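Local coordinates for protein R.MvaI (Kocuria varians, PDB 2OA9) that is a monomeric type II restriction endonuclease that recognises its DNA target asymmetrically and probably cleaves it by metal-dependent hydrolysis at a PD-(D/E)XK active site, at residues 36-41 / 182-187; 71-76 / 157-162; 123-128 / 200-205; 188-193 / 237-242. All coordinates share one frame; numbering follows the deposited sequence.

In the fold
From the N terminus, helix 33-49 opens contact 1, and strand 69-74 opens contact 2, which closes on helix 152-162 before the chain reaches strand 179-192 and completes contact 1; contact 2 is thus enclosed by contact 1. Contact 3 opens at strand 119-126, within the span of contact 2, and closes only on helix 195-204, so it crosses both. Contact 4 starts where contact 1 ends, on the same strand 179-192, spans the closure of contact 3 and ends on helix 236-242, crossing contact 3. Contacts 1 and 4 belong to the mixed sheet. Contact 2 touches contact 4 through Leu72, Leu159 and Leu193, and contact 3 meets it at Tyr242, linking the mixed sheet to the antiparallel ones.

Contact 1. Residues 36-41 / 182-187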
loop_
_atom_site.group_PDB
_atom_site.type_symbol
_atom_site.label_atom_id
_atom_site.label_comp_id
_atom_site.label_asym_id
_atom_site.label_seq_id
_atom_site.Cartn_x
_atom_site.Cartn_y
_atom_site.Cartn_z
ATOM N N LYS A 36 13.066 12.452 -8.599
ATOM C CA LYS A 36 12.434 13.286 -9.617
ATOM C C LYS A 36 13.240 13.298 -10.921
ATOM O O LYS A 36 12.679 13.317 -12.013
ATOM C CB LYS A 36 12.243 14.724 -9.089
ATOM C CG LYS A 36 11.519 15.695 -10.030
ATOM C CD LYS A 36 12.123 17.109 -9.997
ATOM C CE LYS A 36 12.308 17.688 -11.394
ATOM N NZ LYS A 36 11.082 17.576 -12.236
ATOM N N THR A 37 14.560 13.287 -10.810
ATOM C CA THR A 37 15.394 13.214 -11.991
ATOM C C THR A 37 15.123 11.892 -12.695
ATOM O O THR A 37 15.028 11.863 -13.909
ATOM C CB THR A 37 16.867 13.346 -11.639
ATOM O OG1 THR A 37 17.124 14.656 -11.111
ATOM C CG2 THR A 37 17.755 13.232 -12.875
ATOM N N PHE A 38 14.993 10.804 -11.932
ATOM C CA PHE A 38 14.673 9.509 -12.551
ATOM C C PHE A 38 13.334 9.559 -13.308
ATOM O O PHE A 38 13.218 9.048 -14.425
ATOM C CB PHE A 38 14.687 8.405 -11.480
ATOM C CG PHE A 38 14.621 7.017 -12.039
ATOM C CD1 PHE A 38 15.764 6.314 -12.296
ATOM C CD2 PHE A 38 13.423 6.409 -12.250
ATOM C CE1 PHE A 38 15.716 5.039 -12.777
ATOM C CE2 PHE A 38 13.375 5.119 -12.762
ATOM C CZ PHE A 38 14.540 4.455 -13.013
ATOM N N GLU A 39 12.337 10.182 -12.681
ATOM C CA GLU A 39 11.021 10.382 -13.302
ATOM C C GLU A 39 11.138 11.160 -14.602
ATOM O O GLU A 39 10.502 10.811 -15.591
ATOM C CB GLU A 39 10.077 11.135 -12.365
ATOM C CG GLU A 39 9.614 10.374 -11.124
ATOM C CD GLU A 39 8.720 11.257 -10.246
ATOM O OE1 GLU A 39 8.214 12.297 -10.745
ATOM O OE2 GLU A 39 8.504 10.934 -9.071
ATOM N N ASP A 40 11.959 12.218 -14.616
ATOM C CA ASP A 40 12.222 12.969 -15.854
ATOM C C ASP A 40 12.856 12.148 -16.975
ATOM O O ASP A 40 12.531 12.293 -18.148
ATOM C CB ASP A 40 13.164 14.162 -15.588
ATOM C CG ASP A 40 12.582 15.190 -14.629
ATOM O OD1 ASP A 40 11.337 15.273 -14.486
ATOM O OD2 ASP A 40 13.316 15.988 -13.988
ATOM N N LEU A 41 13.787 11.275 -16.612
ATOM C CA LEU A 41 14.513 10.506 -17.594
ATOM C C LEU A 41 13.601 9.419 -18.165
ATOM O O LEU A 41 13.656 9.079 -19.342
ATOM C CB LEU A 41 15.763 9.914 -16.954
ATOM C CG LEU A 41 16.867 10.904 -16.564
ATOM C CD1 LEU A 41 17.839 10.274 -15.585
ATOM C CD2 LEU A 41 17.590 11.435 -17.798
ATOM N N TYR A 182 23.472 12.869 -11.569
ATOM C CA TYR A 182 23.135 11.630 -10.875
ATOM C C TYR A 182 23.455 10.459 -11.790
ATOM O O TYR A 182 23.250 10.538 -13.027
ATOM C CB TYR A 182 21.658 11.559 -10.494
ATOM C CG TYR A 182 21.239 12.474 -9.374
ATOM C CD1 TYR A 182 20.202 13.369 -9.538
ATOM C CD2 TYR A 182 21.861 12.422 -8.143
ATOM C CE1 TYR A 182 19.800 14.202 -8.510
ATOM C CE2 TYR A 182 21.473 13.278 -7.098
ATOM C CZ TYR A 182 20.440 14.155 -7.300
ATOM O OH TYR A 182 20.027 14.994 -6.292
ATOM N N LYS A 183 23.894 9.356 -11.200
ATOM C CA LYS A 183 24.145 8.105 -11.908
ATOM C C LYS A 183 23.461 6.988 -11.126
ATOM O O LYS A 183 23.783 6.793 -9.940
ATOM C CB LYS A 183 25.642 7.837 -11.972
ATOM C CG LYS A 183 25.959 6.617 -12.763
ATOM C CD LYS A 183 27.427 6.450 -12.948
ATOM C CE LYS A 183 27.717 5.146 -13.662
ATOM N N TYR A 184 22.497 6.329 -11.748
ATOM C CA TYR A 184 21.700 5.334 -11.062
ATOM C C TYR A 184 22.365 3.972 -11.002
ATOM O O TYR A 184 22.809 3.426 -12.016
ATOM C CB TYR A 184 20.295 5.295 -11.715
ATOM C CG TYR A 184 19.592 6.644 -11.522
ATOM C CD1 TYR A 184 19.703 7.627 -12.492
ATOM C CD2 TYR A 184 18.887 6.919 -10.365
ATOM C CE1 TYR A 184 19.154 8.871 -12.294
ATOM C CE2 TYR A 184 18.344 8.163 -10.149
ATOM C CZ TYR A 184 18.472 9.139 -11.115
ATOM O OH TYR A 184 17.913 10.391 -10.906
ATOM N N ASN A 185 22.437 3.416 -9.815
ATOM C CA ASN A 185 23.083 2.142 -9.614
ATOM C C ASN A 185 22.242 0.993 -10.112
ATOM O O ASN A 185 22.762 0.062 -10.722
ATOM C CB ASN A 185 23.362 1.902 -8.121
ATOM C CG ASN A 185 24.227 2.968 -7.511
ATOM O OD1 ASN A 185 25.268 3.325 -8.072
ATOM N ND2 ASN A 185 23.795 3.493 -6.357
ATOM N N SER A 186 20.975 1.031 -9.729
ATOM C CA SER A 186 20.036 -0.043 -9.998
ATOM C C SER A 186 18.661 0.425 -9.702
ATOM O O SER A 186 18.477 1.514 -9.138
ATOM C CB SER A 186 20.322 -1.288 -9.149
ATOM O OG SER A 186 20.140 -1.060 -7.761
ATOM N N ALA A 187 17.699 -0.392 -10.099
ATOM C CA ALA A 187 16.303 -0.158 -9.805
ATOM C C ALA A 187 15.670 -1.504 -9.442
ATOM O O ALA A 187 15.861 -2.490 -10.119
ATOM C CB ALA A 187 15.598 0.525 -10.974
#
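Buried aromatic packing of Phe38 against Tyr184 joins helix 33-49 to strand 179-192 of the mixed sheet, the short segments running almost perpendicular (86°) with their axes 10.2 Å apart. The two rings form a T-shaped pair in which the edge of Phe38 points into the face of Tyr184, with planes at 73°. With CG of Phe38 anti to the backbone N (chi1 -169°), CD1 of Phe38 stands over the centre of the tyrosine ring and comes within 3.7 Å of Tyr184 CD2. Leu41 adds its CD1 to the ring, 3.8 Å from Tyr184 CE1. The phenol oxygen reaches the helix at Thr37, with Tyr184 OH 3.2 Å from Thr37 CB, and is hydrogen-bonded to the carbonyl O of Ile34. Thr37 also meets Tyr182 at the edge of its ring, near the plane: Thr37 OG1 lies 3.7 Å from Tyr182 CD1 and is hydrogen-bonded to Thr26 OG1 and the carbonyl O of Gly33. Phe38 further touches Ile59 on strand 58-61, a residue that contributes to a calcium site in another crystal structure of the protein. This is helix-on-sheet packing in the core of a PD-(D/E)XK nuclease fold, beside the strand that carries metal ligands.

Contact 2. Residues 71-76 / 157-162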
loop_
_atom_site.group_PDB
_atom_site.type_symbol
_atom_site.label_atom_id
_atom_site.label_comp_id
_atom_site.label_asym_id
_atom_site.label_seq_id
_atom_site.Cartn_x
_atom_site.Cartn_y
_atom_site.Cartn_z
ATOM N N THR A 71 -0.256 2.884 0.931
ATOM C CA THR A 71 -1.569 2.276 0.901
ATOM C C THR A 71 -1.742 1.508 -0.390
ATOM O O THR A 71 -1.788 2.092 -1.448
ATOM C CB THR A 71 -2.611 3.370 0.992
ATOM O OG1 THR A 71 -2.450 4.045 2.242
ATOM C CG2 THR A 71 -4.026 2.793 0.962
ATOM N N LEU A 72 -1.860 0.196 -0.282
ATOM C CA LEU A 72 -2.031 -0.674 -1.445
ATOM C C LEU A 72 -3.389 -0.448 -2.080
ATOM O O LEU A 72 -3.496 -0.335 -3.287
ATOM C CB LEU A 72 -1.898 -2.130 -1.019
ATOM C CG LEU A 72 -0.504 -2.497 -0.470
ATOM C CD1 LEU A 72 -0.527 -3.794 0.324
ATOM C CD2 LEU A 72 0.503 -2.583 -1.584
ATOM N N PHE A 73 -4.406 -0.391 -1.241
ATOM C CA PHE A 73 -5.791 -0.165 -1.648
ATOM C C PHE A 73 -6.641 0.053 -0.422
ATOM O O PHE A 73 -6.219 -0.202 0.697
ATOM C CB PHE A 73 -6.325 -1.355 -2.483
ATOM C CG PHE A 73 -6.309 -2.693 -1.761
ATOM C CD1 PHE A 73 -7.330 -3.089 -0.941
ATOM C CD2 PHE A 73 -5.236 -3.549 -1.920
ATOM C CE1 PHE A 73 -7.320 -4.329 -0.302
ATOM C CE2 PHE A 73 -5.186 -4.758 -1.244
ATOM C CZ PHE A 73 -6.232 -5.154 -0.430
ATOM N N THR A 74 -7.869 0.499 -0.642
ATOM C CA THR A 74 -8.881 0.608 0.392
ATOM C C THR A 74 -10.046 -0.288 -0.006
ATOM O O THR A 74 -10.389 -0.414 -1.210
ATOM C CB THR A 74 -9.368 2.082 0.592
ATOM O OG1 THR A 74 -9.839 2.627 -0.651
ATOM C CG2 THR A 74 -8.246 2.984 0.991
ATOM N N LYS A 75 -10.653 -0.932 0.985
ATOM C CA LYS A 75 -11.759 -1.840 0.734
ATOM C C LYS A 75 -12.455 -2.187 2.023
ATOM O O LYS A 75 -11.807 -2.664 2.975
ATOM C CB LYS A 75 -11.296 -3.122 0.020
ATOM C CG LYS A 75 -12.386 -4.180 -0.282
ATOM C CD LYS A 75 -13.313 -3.715 -1.380
ATOM C CE LYS A 75 -14.333 -4.789 -1.674
ATOM N NZ LYS A 75 -15.363 -4.870 -0.599
ATOM N N SER A 76 -13.770 -1.971 2.000
ATOM C CA SER A 76 -14.658 -2.340 3.088
ATOM C C SER A 76 -14.862 -3.841 3.197
ATOM O O SER A 76 -14.725 -4.554 2.219
ATOM C CB SER A 76 -16.016 -1.657 2.920
ATOM O OG SER A 76 -15.919 -0.280 3.246
ATOM N N ASN A 157 -9.314 -9.013 -6.239
ATOM C CA ASN A 157 -9.872 -8.063 -7.175
ATOM C C ASN A 157 -9.296 -6.663 -6.953
ATOM O O ASN A 157 -8.988 -5.989 -7.914
ATOM C CB ASN A 157 -11.408 -8.031 -7.075
ATOM C CG ASN A 157 -12.021 -6.948 -7.932
ATOM O OD1 ASN A 157 -12.602 -5.987 -7.425
ATOM N ND2 ASN A 157 -11.897 -7.104 -9.258
ATOM N N GLN A 158 -9.122 -6.250 -5.695
ATOM C CA GLN A 158 -8.510 -4.971 -5.386
ATOM C C GLN A 158 -7.081 -4.894 -5.875
ATOM O O GLN A 158 -6.644 -3.876 -6.461
ATOM C CB GLN A 158 -8.522 -4.740 -3.876
ATOM C CG GLN A 158 -9.870 -4.412 -3.359
ATOM C CD GLN A 158 -10.393 -3.151 -3.986
ATOM O OE1 GLN A 158 -9.812 -2.079 -3.802
ATOM N NE2 GLN A 158 -11.453 -3.278 -4.791
ATOM N N LEU A 159 -6.349 -5.975 -5.660
ATOM C CA LEU A 159 -4.959 -6.041 -6.098
ATOM C C LEU A 159 -4.876 -5.956 -7.631
ATOM O O LEU A 159 -4.104 -5.160 -8.159
ATOM C CB LEU A 159 -4.262 -7.300 -5.588
ATOM C CG LEU A 159 -3.978 -7.368 -4.085
ATOM C CD1 LEU A 159 -3.682 -8.807 -3.729
ATOM C CD2 LEU A 159 -2.836 -6.435 -3.629
ATOM N N ASP A 160 -5.702 -6.747 -8.313
ATOM C CA ASP A 160 -5.809 -6.719 -9.775
ATOM C C ASP A 160 -6.145 -5.318 -10.309
ATOM O O ASP A 160 -5.604 -4.908 -11.336
ATOM C CB ASP A 160 -6.887 -7.700 -10.261
ATOM C CG ASP A 160 -6.504 -9.168 -10.082
ATOM O OD1 ASP A 160 -5.315 -9.505 -9.861
ATOM O OD2 ASP A 160 -7.360 -10.075 -10.168
ATOM N N LYS A 161 -7.031 -4.598 -9.634
ATOM C CA LYS A 161 -7.504 -3.302 -10.114
ATOM C C LYS A 161 -6.600 -2.139 -9.732
ATOM O O LYS A 161 -6.525 -1.165 -10.475
ATOM C CB LYS A 161 -8.898 -2.999 -9.559
ATOM C CG LYS A 161 -10.068 -3.273 -10.480
ATOM C CD LYS A 161 -11.340 -2.626 -9.915
ATOM C CE LYS A 161 -11.831 -3.310 -8.647
ATOM N NZ LYS A 161 -13.262 -3.736 -8.769
ATOM N N LYS A 162 -5.923 -2.235 -8.577
ATOM C CA LYS A 162 -5.354 -1.064 -7.922
ATOM C C LYS A 162 -3.833 -1.066 -7.835
ATOM O O LYS A 162 -3.249 -0.009 -7.707
ATOM C CB LYS A 162 -5.936 -0.842 -6.512
ATOM C CG LYS A 162 -7.456 -0.678 -6.470
ATOM C CD LYS A 162 -7.931 0.319 -7.489
ATOM C CE LYS A 162 -9.389 0.702 -7.279
ATOM N NZ LYS A 162 -9.519 1.755 -6.233
HETATM O O HOH W 1 -8.353 1.607 -3.506
#
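Leu72 and Phe73 bring strand 69-74, an outermost strand of the five-stranded antiparallel sheet, against helix 152-162 in helix-on-sheet packing. Leu72 takes part mainly through its carbonyl, with O 4.1 Å from Lys162 CB. Phe73 carries the apolar core. Gln158 CB rests over one face of its ring, displaced toward the rim, in a CH-pi contact 3.7 Å from the centroid and 16° off the normal. Leu159 CD2 approaches the same ring at CE2, 3.7 Å away, while Phe232 of the neighbouring strand 225-235 stacks with it. At Thr74 the link is through water: the backbone N gives a 3.1 Å bond to a molecule that also accepts one of 3.0 Å from Lys162 NZ, tying the strand to the last residue of the helix. Lys75 lays its aliphatic chain across Gln158 at about a right angle, CB 3.9 Å from Gln158 CG, and its NZ donates to the carbonyl O of Ser76 at 2.9 Å.

Contact 3. Residues 123-128 / 200-205; sequences IDIDWE and RGIENG. With CD (cadmium ion), chain G.
Glu203 OE2 is gripped by two donors, the indole NE1 of Trp127 at 2.9 Å and a water molecule at 2.8 Å. The indole bond is nearly straight (166°) and lies close to the ring plane, yet it meets the carboxylate from above, 49° out of its plane. The same water donates to Asp124 OD1 and accepts from Ile125 N at 2.9 Å; it thus bridges the two carboxylates. Beside this polar group the strand and helix pack through apolar branches, with Ile123 CG2 3.6 Å from Ile202 CG2. The Ile125 and Glu203 side chains cross at about a right angle, with Ile125 CG1 3.5 Å from Glu203 CG. Ile125 CG2 also covers one face of the Trp127 indole. Both carboxylate oxygens of Asp124 bind a cadmium ion, OD1 at 2.3 Å. A second water, 2.2 Å from the metal, donates to the carbonyl O of Ile125. Strand 119-126 thus packs on helix 195-204 next to a metal site that holds cadmium here and, through Asp124 and Ile125, calcium in another structure of the protein.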
loop_
_atom_site.group_PDB
_atom_site.type_symbol
_atom_site.label_atom_id
_atom_site.label_comp_id
_atom_site.label_asym_id
_atom_site.label_seq_id
_atom_site.Cartn_x
_atom_site.Cartn_y
_atom_site.Cartn_z
ATOM N N ILE A 123 -6.294 -9.085 13.381
ATOM C CA ILE A 123 -6.679 -9.770 12.139
ATOM C C ILE A 123 -6.243 -11.236 12.222
ATOM O O ILE A 123 -5.170 -11.569 12.726
ATOM C CB ILE A 123 -6.037 -9.111 10.910
ATOM C CG1 ILE A 123 -6.350 -7.595 10.852
ATOM C CG2 ILE A 123 -6.462 -9.833 9.604
ATOM C CD1 ILE A 123 -7.793 -7.286 10.607
ATOM N N ASP A 124 -7.120 -12.134 11.823
ATOM C CA ASP A 124 -6.780 -13.550 11.704
ATOM C C ASP A 124 -7.123 -14.036 10.297
ATOM O O ASP A 124 -8.196 -13.757 9.758
ATOM C CB ASP A 124 -7.427 -14.442 12.809
ATOM C CG ASP A 124 -6.829 -15.798 12.877
ATOM O OD1 ASP A 124 -5.612 -15.917 13.197
ATOM O OD2 ASP A 124 -7.474 -16.829 12.571
ATOM N N ILE A 125 -6.222 -14.806 9.703
ATOM C CA ILE A 125 -6.473 -15.361 8.387
ATOM C C ILE A 125 -7.146 -16.722 8.525
ATOM O O ILE A 125 -6.582 -17.658 9.054
ATOM C CB ILE A 125 -5.173 -15.465 7.525
ATOM C CG1 ILE A 125 -4.311 -14.208 7.575
ATOM C CG2 ILE A 125 -5.558 -15.790 6.084
ATOM C CD1 ILE A 125 -4.932 -12.902 7.011
ATOM N N ASP A 126 -8.370 -16.822 8.019
ATOM C CA ASP A 126 -9.109 -18.074 7.974
ATOM C C ASP A 126 -8.800 -18.716 6.621
ATOM O O ASP A 126 -9.578 -18.604 5.702
ATOM C CB ASP A 126 -10.597 -17.761 8.151
ATOM C CG ASP A 126 -11.448 -18.966 8.304
ATOM O OD1 ASP A 126 -10.968 -20.116 8.007
ATOM O OD2 ASP A 126 -12.619 -18.826 8.701
ATOM N N TRP A 127 -7.668 -19.395 6.538
ATOM C CA TRP A 127 -7.176 -19.902 5.255
ATOM C C TRP A 127 -8.142 -20.906 4.603
ATOM O O TRP A 127 -8.307 -20.920 3.381
ATOM C CB TRP A 127 -5.786 -20.546 5.426
ATOM C CG TRP A 127 -4.671 -19.575 5.740
ATOM C CD1 TRP A 127 -4.138 -19.292 6.981
ATOM C CD2 TRP A 127 -3.935 -18.768 4.804
ATOM N NE1 TRP A 127 -3.149 -18.349 6.855
ATOM C CE2 TRP A 127 -2.989 -18.027 5.534
ATOM C CE3 TRP A 127 -3.962 -18.614 3.410
ATOM C CZ2 TRP A 127 -2.133 -17.111 4.929
ATOM C CZ3 TRP A 127 -3.092 -17.717 2.826
ATOM C CH2 TRP A 127 -2.194 -17.001 3.574
ATOM N N GLU A 128 -8.773 -21.743 5.416
ATOM C CA GLU A 128 -9.666 -22.779 4.890
ATOM C C GLU A 128 -10.929 -22.194 4.274
ATOM O O GLU A 128 -11.415 -22.676 3.267
ATOM C CB GLU A 128 -10.036 -23.790 5.972
ATOM C CG GLU A 128 -10.923 -24.944 5.487
ATOM C CD GLU A 128 -10.272 -25.864 4.457
ATOM O OE1 GLU A 128 -9.020 -25.844 4.300
ATOM O OE2 GLU A 128 -11.020 -26.643 3.809
ATOM N N ARG A 200 -0.024 -13.411 4.253
ATOM C CA ARG A 200 1.156 -13.741 5.059
ATOM C C ARG A 200 1.723 -12.495 5.716
ATOM O O ARG A 200 2.081 -12.481 6.884
ATOM C CB ARG A 200 2.270 -14.423 4.247
ATOM C CG ARG A 200 1.959 -15.817 3.778
ATOM C CD ARG A 200 3.197 -16.473 3.089
ATOM N NE ARG A 200 3.699 -15.769 1.887
ATOM C CZ ARG A 200 4.703 -14.831 1.830
ATOM N NH1 ARG A 200 5.364 -14.450 2.887
ATOM N NH2 ARG A 200 5.071 -14.283 0.673
ATOM N N GLY A 201 1.741 -11.408 4.976
ATOM C CA GLY A 201 2.265 -10.164 5.499
ATOM C C GLY A 201 1.472 -9.586 6.645
ATOM O O GLY A 201 2.040 -9.056 7.568
ATOM N N ILE A 202 0.144 -9.750 6.584
ATOM C CA ILE A 202 -0.697 -9.417 7.734
ATOM C C ILE A 202 -0.364 -10.291 8.950
ATOM O O ILE A 202 -0.127 -9.794 10.041
ATOM C CB ILE A 202 -2.206 -9.496 7.340
ATOM C CG1 ILE A 202 -2.545 -8.416 6.314
ATOM C CG2 ILE A 202 -3.087 -9.318 8.606
ATOM C CD1 ILE A 202 -3.889 -8.582 5.637
ATOM N N GLU A 203 -0.294 -11.618 8.764
ATOM C CA GLU A 203 0.055 -12.543 9.853
ATOM C C GLU A 203 1.400 -12.196 10.491
ATOM O O GLU A 203 1.589 -12.321 11.696
ATOM C CB GLU A 203 0.193 -13.996 9.334
ATOM C CG GLU A 203 -1.051 -14.581 8.751
ATOM C CD GLU A 203 -0.903 -16.070 8.484
ATOM O OE1 GLU A 203 0.098 -16.516 7.851
ATOM O OE2 GLU A 203 -1.823 -16.819 8.875
ATOM N N ASN A 204 2.347 -11.793 9.649
ATOM C CA ASN A 204 3.730 -11.493 10.086
ATOM C C ASN A 204 3.866 -10.176 10.840
ATOM O O ASN A 204 4.869 -9.955 11.481
ATOM C CB ASN A 204 4.656 -11.454 8.881
ATOM C CG ASN A 204 4.788 -12.825 8.200
ATOM O OD1 ASN A 204 4.431 -13.847 8.788
ATOM N ND2 ASN A 204 5.261 -12.835 6.980
ATOM N N GLY A 205 2.842 -9.322 10.761
ATOM C CA GLY A 205 2.823 -8.000 11.360
ATOM C C GLY A 205 3.387 -6.914 10.469
ATOM O O GLY A 205 3.524 -5.768 10.892
HETATM CD CD CD G . -5.401 -18.194 13.307
HETATM O O HOH W 2 -3.640 -15.775 10.738
HETATM O O HOH W 3 -5.141 -18.414 11.098
#

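Contact 4. Residues 188-193 / 237-242; sequences NLFTDL and EKLLEY. With CD (cadmium ion), chain E.
A buried apolar core between the end of strand 179-192 and helix 236-242 is built round Phe190 and Leu239, with a metal site at its border. Leu239 CD2 stands over the centre of the Phe190 ring, 3.8 Å from the centroid and 10° off the normal, a clear CH-pi contact. Leu239 CD1 lies 3.7 Å from Phe190 CE1, and the two side chains cross at about a right angle. The backbone N of Asp192 lies over the opposite face, so the ring is sandwiched. CB of Phe190 points toward the helix, with CG anti to the backbone N (chi1 161°). Further along, Leu193 CD1 packs on Tyr242 CB at 3.8 Å, the two side chains lying side by side and pointing the same way; Tyr242 OH is hydrogen-bonded to Asp206 OD2 and Asn204 ND2. At the other end Asn188 CB lies 4.3 Å from Leu240 CD2. Glu237 chelates a cadmium ion with both carboxylate oxygens, OE1 at 2.4 Å and OE2 at 2.3 Å, and His62 supplies a further ligand. Through Asn188, Phe190 and Leu193, helix 236-242 covers one face of the mixed sheet, while Leu189 turns to helix 6-19, in the layered alpha/beta core of a PD-(D/E)XK nuclease.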
loop_
_atom_site.group_PDB
_atom_site.type_symbol
_atom_site.label_atom_id
_atom_site.label_comp_id
_atom_site.label_asym_id
_atom_site.label_seq_id
_atom_site.Cartn_x
_atom_site.Cartn_y
_atom_site.Cartn_z
ATOM N N ASN A 188 14.918 -1.542 -8.349
ATOM C CA ASN A 188 14.117 -2.672 -7.961
ATOM C C ASN A 188 12.687 -2.365 -8.372
ATOM O O ASN A 188 12.032 -1.473 -7.809
ATOM C CB ASN A 188 14.165 -2.882 -6.448
ATOM C CG ASN A 188 15.507 -3.303 -5.972
ATOM O OD1 ASN A 188 16.457 -2.514 -6.020
ATOM N ND2 ASN A 188 15.591 -4.500 -5.424
ATOM N N LEU A 189 12.207 -3.086 -9.386
ATOM C CA LEU A 189 10.876 -2.858 -9.960
ATOM C C LEU A 189 9.916 -3.899 -9.390
ATOM O O LEU A 189 10.004 -5.081 -9.682
ATOM C CB LEU A 189 10.913 -2.982 -11.500
ATOM C CG LEU A 189 9.581 -2.685 -12.182
ATOM C CD1 LEU A 189 9.130 -1.270 -12.051
ATOM C CD2 LEU A 189 9.648 -3.107 -13.698
ATOM N N PHE A 190 9.004 -3.407 -8.561
ATOM C CA PHE A 190 7.922 -4.194 -7.978
ATOM C C PHE A 190 6.885 -4.337 -9.075
ATOM O O PHE A 190 6.416 -3.327 -9.631
ATOM C CB PHE A 190 7.325 -3.419 -6.789
ATOM C CG PHE A 190 5.940 -3.878 -6.392
ATOM C CD1 PHE A 190 5.779 -4.987 -5.585
ATOM C CD2 PHE A 190 4.817 -3.221 -6.829
ATOM C CE1 PHE A 190 4.510 -5.410 -5.207
ATOM C CE2 PHE A 190 3.562 -3.635 -6.448
ATOM C CZ PHE A 190 3.415 -4.715 -5.618
ATOM N N THR A 191 6.457 -5.567 -9.341
ATOM C CA THR A 191 5.495 -5.852 -10.431
ATOM C C THR A 191 4.218 -6.580 -10.018
ATOM O O THR A 191 3.273 -6.678 -10.812
ATOM C CB THR A 191 6.159 -6.660 -11.578
ATOM O OG1 THR A 191 6.616 -7.932 -11.104
ATOM C CG2 THR A 191 7.392 -5.991 -12.165
ATOM N N ASP A 192 4.161 -7.137 -8.822
ATOM C CA ASP A 192 2.996 -7.930 -8.408
ATOM C C ASP A 192 3.045 -8.238 -6.940
ATOM O O ASP A 192 4.116 -8.284 -6.325
ATOM C CB ASP A 192 2.856 -9.228 -9.198
ATOM C CG ASP A 192 1.466 -9.857 -9.048
ATOM O OD1 ASP A 192 0.451 -9.103 -8.994
ATOM O OD2 ASP A 192 1.321 -11.104 -8.945
ATOM N N LEU A 193 1.857 -8.404 -6.373
ATOM C CA LEU A 193 1.682 -8.940 -5.019
ATOM C C LEU A 193 0.471 -9.843 -5.023
ATOM O O LEU A 193 -0.603 -9.398 -5.417
ATOM C CB LEU A 193 1.466 -7.815 -4.003
ATOM C CG LEU A 193 1.183 -8.200 -2.546
ATOM C CD1 LEU A 193 2.431 -8.693 -1.942
ATOM C CD2 LEU A 193 0.668 -6.961 -1.787
ATOM N N GLU A 237 9.755 -0.113 1.815
ATOM C CA GLU A 237 10.871 -1.090 1.753
ATOM C C GLU A 237 10.378 -2.471 2.007
ATOM O O GLU A 237 10.813 -3.432 1.363
ATOM C CB GLU A 237 11.970 -0.812 2.800
ATOM C CG GLU A 237 13.025 0.168 2.402
ATOM C CD GLU A 237 14.115 -0.438 1.555
ATOM O OE1 GLU A 237 13.831 -0.791 0.433
ATOM O OE2 GLU A 237 15.274 -0.491 2.010
ATOM N N LYS A 238 9.496 -2.599 2.986
ATOM C CA LYS A 238 8.984 -3.882 3.354
ATOM C C LYS A 238 8.293 -4.590 2.219
ATOM O O LYS A 238 8.276 -5.817 2.145
ATOM C CB LYS A 238 8.053 -3.693 4.514
ATOM C CG LYS A 238 7.807 -4.924 5.284
ATOM C CD LYS A 238 7.543 -4.604 6.754
ATOM C CE LYS A 238 8.723 -3.988 7.502
ATOM N NZ LYS A 238 9.542 -4.962 8.257
ATOM N N LEU A 239 7.700 -3.841 1.310
ATOM C CA LEU A 239 7.066 -4.409 0.129
ATOM C C LEU A 239 8.024 -5.255 -0.738
ATOM O O LEU A 239 7.606 -6.263 -1.305
ATOM C CB LEU A 239 6.337 -3.341 -0.697
ATOM C CG LEU A 239 5.563 -3.843 -1.916
ATOM C CD1 LEU A 239 4.535 -4.899 -1.555
ATOM C CD2 LEU A 239 4.889 -2.630 -2.591
ATOM N N LEU A 240 9.329 -4.948 -0.740
ATOM C CA LEU A 240 10.323 -5.751 -1.438
ATOM C C LEU A 240 10.511 -7.135 -0.847
ATOM O O LEU A 240 11.083 -8.007 -1.485
ATOM C CB LEU A 240 11.680 -5.037 -1.505
ATOM C CG LEU A 240 11.623 -3.633 -2.124
ATOM C CD1 LEU A 240 12.969 -3.004 -2.140
ATOM C CD2 LEU A 240 11.041 -3.690 -3.575
ATOM N N GLU A 241 10.027 -7.362 0.361
ATOM C CA GLU A 241 10.023 -8.721 0.938
ATOM C C GLU A 241 8.906 -9.591 0.385
ATOM O O GLU A 241 9.045 -10.809 0.244
ATOM C CB GLU A 241 9.892 -8.622 2.461
ATOM C CG GLU A 241 9.571 -9.911 3.245
ATOM C CD GLU A 241 9.440 -9.740 4.748
ATOM O OE1 GLU A 241 9.829 -8.701 5.280
ATOM O OE2 GLU A 241 8.945 -10.669 5.419
ATOM N N TYR A 242 7.779 -8.964 0.071
ATOM C CA TYR A 242 6.554 -9.677 -0.312
ATOM C C TYR A 242 6.222 -9.710 -1.802
ATOM O O TYR A 242 5.527 -10.624 -2.251
ATOM C CB TYR A 242 5.344 -9.082 0.407
ATOM C CG TYR A 242 5.419 -9.336 1.879
ATOM C CD1 TYR A 242 4.894 -10.511 2.435
ATOM C CD2 TYR A 242 6.090 -8.457 2.752
ATOM C CE1 TYR A 242 5.015 -10.786 3.757
ATOM C CE2 TYR A 242 6.213 -8.713 4.113
ATOM C CZ TYR A 242 5.660 -9.889 4.622
ATOM O OH TYR A 242 5.771 -10.177 5.913
HETATM CD CD CD E . 16.100 -1.593 0.208
#